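Local coordinates for protein lysozyme (Penaeus vannamei, PDB 6UKC) that probably hydrolyses the beta-1,4 linkages between N-acetylmuramic acid and N-acetylglucosamine in bacterial peptidoglycan, and those of chitodextrins, as a C-type lysozyme of innate immunity, at residues Lys28-Ile33 with Ser112-Tyr117. Residues are numbered along the deposited sequence; the frame is centred on the assembly and turned at random.
Sequences KNWVCI and SAWVAY
W30 of helix 24-38 drives the edge of its indole against a face of W114, the residue at the N-cap position of helix 115-121. The six-membered rings form an offset edge-to-face pair, planes 81° apart, with W30 CZ3 3.5 Å from W114 CH2 near the rim. On the same face of W114, about one turn further along the helix, I33 lays CG2 over the five-membered ring, a CH-pi contact 3.8 Å from its centroid. A chi1 of -69° sets I33 CG1 beside the backbone N, which leaves CG2 anti to it, and the two branches part: CG2 goes to W114, while CG1 packs 3.9 Å from Y117 CB. A beta-branched residue thus suits a place between two aromatic neighbours. A116, small enough to let the backbones approach, sets CB 4.1 Å from I33 O. N29 OD1 lies near the plane of the Y117 ring, at its edge, 3.5 Å from Y117 CE1, while ND2 of N29 is hydrogen-bonded to D25 O. An indole also suits position 114 because its buried NE1 donates a hydrogen bond to F58 O, which helps set the ring's rotation. Close by, the C32-C121 disulfide joins the two helices covalently. This buried aromatic and aliphatic packing, beside a helix-linking disulfide, belongs to the helical core of the C-type lysozyme fold of glycoside hydrolase family 22.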
ATOM      1  N   LYS A  28      -9.825   5.555   2.301  1.00 18.76           N
ATOM      2  CA  LYS A  28      -9.541   5.662   3.765  1.00 19.28           C
ATOM      3  C   LYS A  28      -8.592   4.526   4.170  1.00 18.14           C
ATOM      4  O   LYS A  28      -7.686   4.764   5.012  1.00 18.02           O
ATOM      5  CB  LYS A  28     -10.830   5.674   4.592  1.00 19.65           C
ATOM      6  CG  LYS A  28     -11.644   4.391   4.583  1.00 20.49           C
ATOM      7  CD  LYS A  28     -13.032   4.619   5.122  1.00 20.75           C
ATOM      8  CE  LYS A  28     -13.753   3.349   5.516  1.00 20.84           C
ATOM      9  NZ  LYS A  28     -15.135   3.679   5.960  1.00 21.84           N
ATOM     10  N   ASN A  29      -8.760   3.346   3.565  1.00 17.14           N
ATOM     11  CA  ASN A  29      -7.917   2.166   3.875  1.00 16.48           C
ATOM     12  C   ASN A  29      -6.509   2.388   3.301  1.00 16.78           C
ATOM     13  O   ASN A  29      -5.538   2.069   4.016  1.00 16.18           O
ATOM     14  CB  ASN A  29      -8.579   0.863   3.429  1.00 17.51           C
ATOM     15  CG  ASN A  29      -9.614   0.378   4.425  1.00 17.42           C
ATOM     16  OD1 ASN A  29      -9.277   0.113   5.566  1.00 16.69           O
ATOM     17  ND2 ASN A  29     -10.879   0.320   4.031  1.00 18.03           N
ATOM     18  N   TRP A  30      -6.364   2.874   2.060  1.00 16.71           N
ATOM     19  CA  TRP A  30      -4.998   2.978   1.476  1.00 16.82           C
ATOM     20  C   TRP A  30      -4.239   4.107   2.194  1.00 17.15           C
ATOM     21  O   TRP A  30      -3.034   3.918   2.520  1.00 18.31           O
ATOM     22  CB  TRP A  30      -5.014   3.132  -0.060  1.00 16.88           C
ATOM     23  CG  TRP A  30      -5.429   1.907  -0.820  1.00 17.03           C
ATOM     24  CD1 TRP A  30      -6.375   1.859  -1.807  1.00 18.20           C
ATOM     25  CD2 TRP A  30      -4.892   0.566  -0.717  1.00 17.67           C
ATOM     26  NE1 TRP A  30      -6.489   0.584  -2.304  1.00 18.92           N
ATOM     27  CE2 TRP A  30      -5.596  -0.235  -1.655  1.00 17.70           C
ATOM     28  CE3 TRP A  30      -3.907  -0.047   0.072  1.00 16.88           C
ATOM     29  CZ2 TRP A  30      -5.347  -1.595  -1.819  1.00 17.09           C
ATOM     30  CZ3 TRP A  30      -3.673  -1.398  -0.074  1.00 16.94           C
ATOM     31  CH2 TRP A  30      -4.373  -2.157  -1.018  1.00 17.69           C
ATOM     32  N   VAL A  31      -4.899   5.231   2.480  1.00 16.62           N
ATOM     33  CA  VAL A  31      -4.241   6.368   3.201  1.00 16.10           C
ATOM     34  C   VAL A  31      -3.682   5.871   4.552  1.00 16.17           C
ATOM     35  O   VAL A  31      -2.471   6.150   4.892  1.00 15.71           O
ATOM     36  CB  VAL A  31      -5.228   7.534   3.375  1.00 15.51           C
ATOM     37  CG1 VAL A  31      -4.706   8.596   4.324  1.00 14.96           C
ATOM     38  CG2 VAL A  31      -5.605   8.155   2.029  1.00 15.31           C
ATOM     39  N   CYS A  32      -4.519   5.180   5.325  1.00 16.69           N
ATOM     40  CA  CYS A  32      -4.151   4.679   6.672  1.00 16.72           C
ATOM     41  C   CYS A  32      -2.936   3.742   6.544  1.00 16.58           C
ATOM     42  O   CYS A  32      -1.941   3.919   7.345  1.00 14.77           O
ATOM     43  CB  CYS A  32      -5.310   3.967   7.352  1.00 16.85           C
ATOM     44  SG  CYS A  32      -4.949   3.603   9.085  1.00 17.84           S
ATOM     45  N   ILE A  33      -3.016   2.783   5.606  1.00 15.38           N
ATOM     46  CA  ILE A  33      -1.941   1.773   5.388  1.00 16.55           C
ATOM     47  C   ILE A  33      -0.658   2.507   5.004  1.00 17.34           C
ATOM     48  O   ILE A  33       0.372   2.207   5.661  1.00 17.73           O
ATOM     49  CB  ILE A  33      -2.343   0.688   4.378  1.00 17.28           C
ATOM     50  CG1 ILE A  33      -3.437  -0.199   4.977  1.00 17.56           C
ATOM     51  CG2 ILE A  33      -1.130  -0.133   3.944  1.00 18.07           C
ATOM     52  CD1 ILE A  33      -4.175  -1.019   3.948  1.00 19.23           C
ATOM     53  N   SER A 112      -5.522  -7.408   5.478  1.00 18.98           N
ATOM     54  CA  SER A 112      -4.850  -8.090   6.614  1.00 18.86           C
ATOM     55  C   SER A 112      -3.449  -8.574   6.205  1.00 19.93           C
ATOM     56  O   SER A 112      -2.704  -8.979   7.099  1.00 21.74           O
ATOM     57  CB  SER A 112      -5.701  -9.190   7.198  1.00 19.22           C
ATOM     58  OG  SER A 112      -5.772 -10.314   6.341  1.00 20.99           O
ATOM     59  N   ALA A 113      -3.067  -8.445   4.925  1.00 21.02           N
ATOM     60  CA  ALA A 113      -1.706  -8.722   4.396  1.00 19.63           C
ATOM     61  C   ALA A 113      -0.702  -7.679   4.907  1.00 20.03           C
ATOM     62  O   ALA A 113       0.516  -7.960   4.852  1.00 17.80           O
ATOM     63  CB  ALA A 113      -1.721  -8.750   2.890  1.00 20.03           C
ATOM     64  N   TRP A 114      -1.184  -6.537   5.409  1.00 19.53           N
ATOM     65  CA  TRP A 114      -0.334  -5.424   5.920  1.00 19.68           C
ATOM     66  C   TRP A 114      -0.294  -5.417   7.451  1.00 20.58           C
ATOM     67  O   TRP A 114      -1.373  -5.332   8.076  1.00 18.15           O
ATOM     68  CB  TRP A 114      -0.840  -4.084   5.387  1.00 18.66           C
ATOM     69  CG  TRP A 114      -0.420  -3.817   3.979  1.00 17.43           C
ATOM     70  CD1 TRP A 114       0.731  -3.201   3.579  1.00 16.68           C
ATOM     71  CD2 TRP A 114      -1.140  -4.154   2.783  1.00 16.62           C
ATOM     72  NE1 TRP A 114       0.776  -3.141   2.216  1.00 16.38           N
ATOM     73  CE2 TRP A 114      -0.364  -3.697   1.702  1.00 16.68           C
ATOM     74  CE3 TRP A 114      -2.371  -4.759   2.518  1.00 16.95           C
ATOM     75  CZ2 TRP A 114      -0.770  -3.856   0.379  1.00 16.48           C
ATOM     76  CZ3 TRP A 114      -2.769  -4.913   1.212  1.00 16.68           C
ATOM     77  CH2 TRP A 114      -1.979  -4.462   0.160  1.00 16.17           C
ATOM     78  N   VAL A 115       0.923  -5.432   8.011  1.00 21.86           N
ATOM     79  CA  VAL A 115       1.182  -5.334   9.474  1.00 21.59           C
ATOM     80  C   VAL A 115       0.571  -4.017   9.972  1.00 22.89           C
ATOM     81  O   VAL A 115      -0.141  -4.061  10.981  1.00 23.45           O
ATOM     82  CB  VAL A 115       2.682  -5.479   9.793  1.00 22.64           C
ATOM     83  CG1 VAL A 115       2.964  -5.432  11.284  1.00 22.81           C
ATOM     84  CG2 VAL A 115       3.247  -6.771   9.221  1.00 23.21           C
ATOM     85  N   ALA A 116       0.750  -2.900   9.257  1.00 23.68           N
ATOM     86  CA  ALA A 116       0.206  -1.583   9.682  1.00 24.58           C
ATOM     87  C   ALA A 116      -1.325  -1.638   9.730  1.00 22.83           C
ATOM     88  O   ALA A 116      -1.922  -0.970  10.613  1.00 22.58           O
ATOM     89  CB  ALA A 116       0.680  -0.462   8.780  1.00 25.20           C
ATOM     90  N   TYR A 117      -1.949  -2.381   8.811  1.00 22.30           N
ATOM     91  CA  TYR A 117      -3.431  -2.471   8.738  1.00 22.06           C
ATOM     92  C   TYR A 117      -3.931  -3.159  10.012  1.00 21.23           C
ATOM     93  O   TYR A 117      -4.866  -2.648  10.636  1.00 20.17           O
ATOM     94  CB  TYR A 117      -3.942  -3.174   7.474  1.00 21.21           C
ATOM     95  CG  TYR A 117      -5.437  -3.380   7.513  1.00 21.53           C
ATOM     96  CD1 TYR A 117      -6.312  -2.348   7.214  1.00 20.99           C
ATOM     97  CD2 TYR A 117      -5.977  -4.583   7.941  1.00 21.86           C
ATOM     98  CE1 TYR A 117      -7.683  -2.515   7.299  1.00 21.15           C
ATOM     99  CE2 TYR A 117      -7.344  -4.773   8.025  1.00 21.59           C
ATOM    100  CZ  TYR A 117      -8.201  -3.733   7.704  1.00 21.78           C
ATOM    101  OH  TYR A 117      -9.545  -3.923   7.779  1.00 19.62           O
TER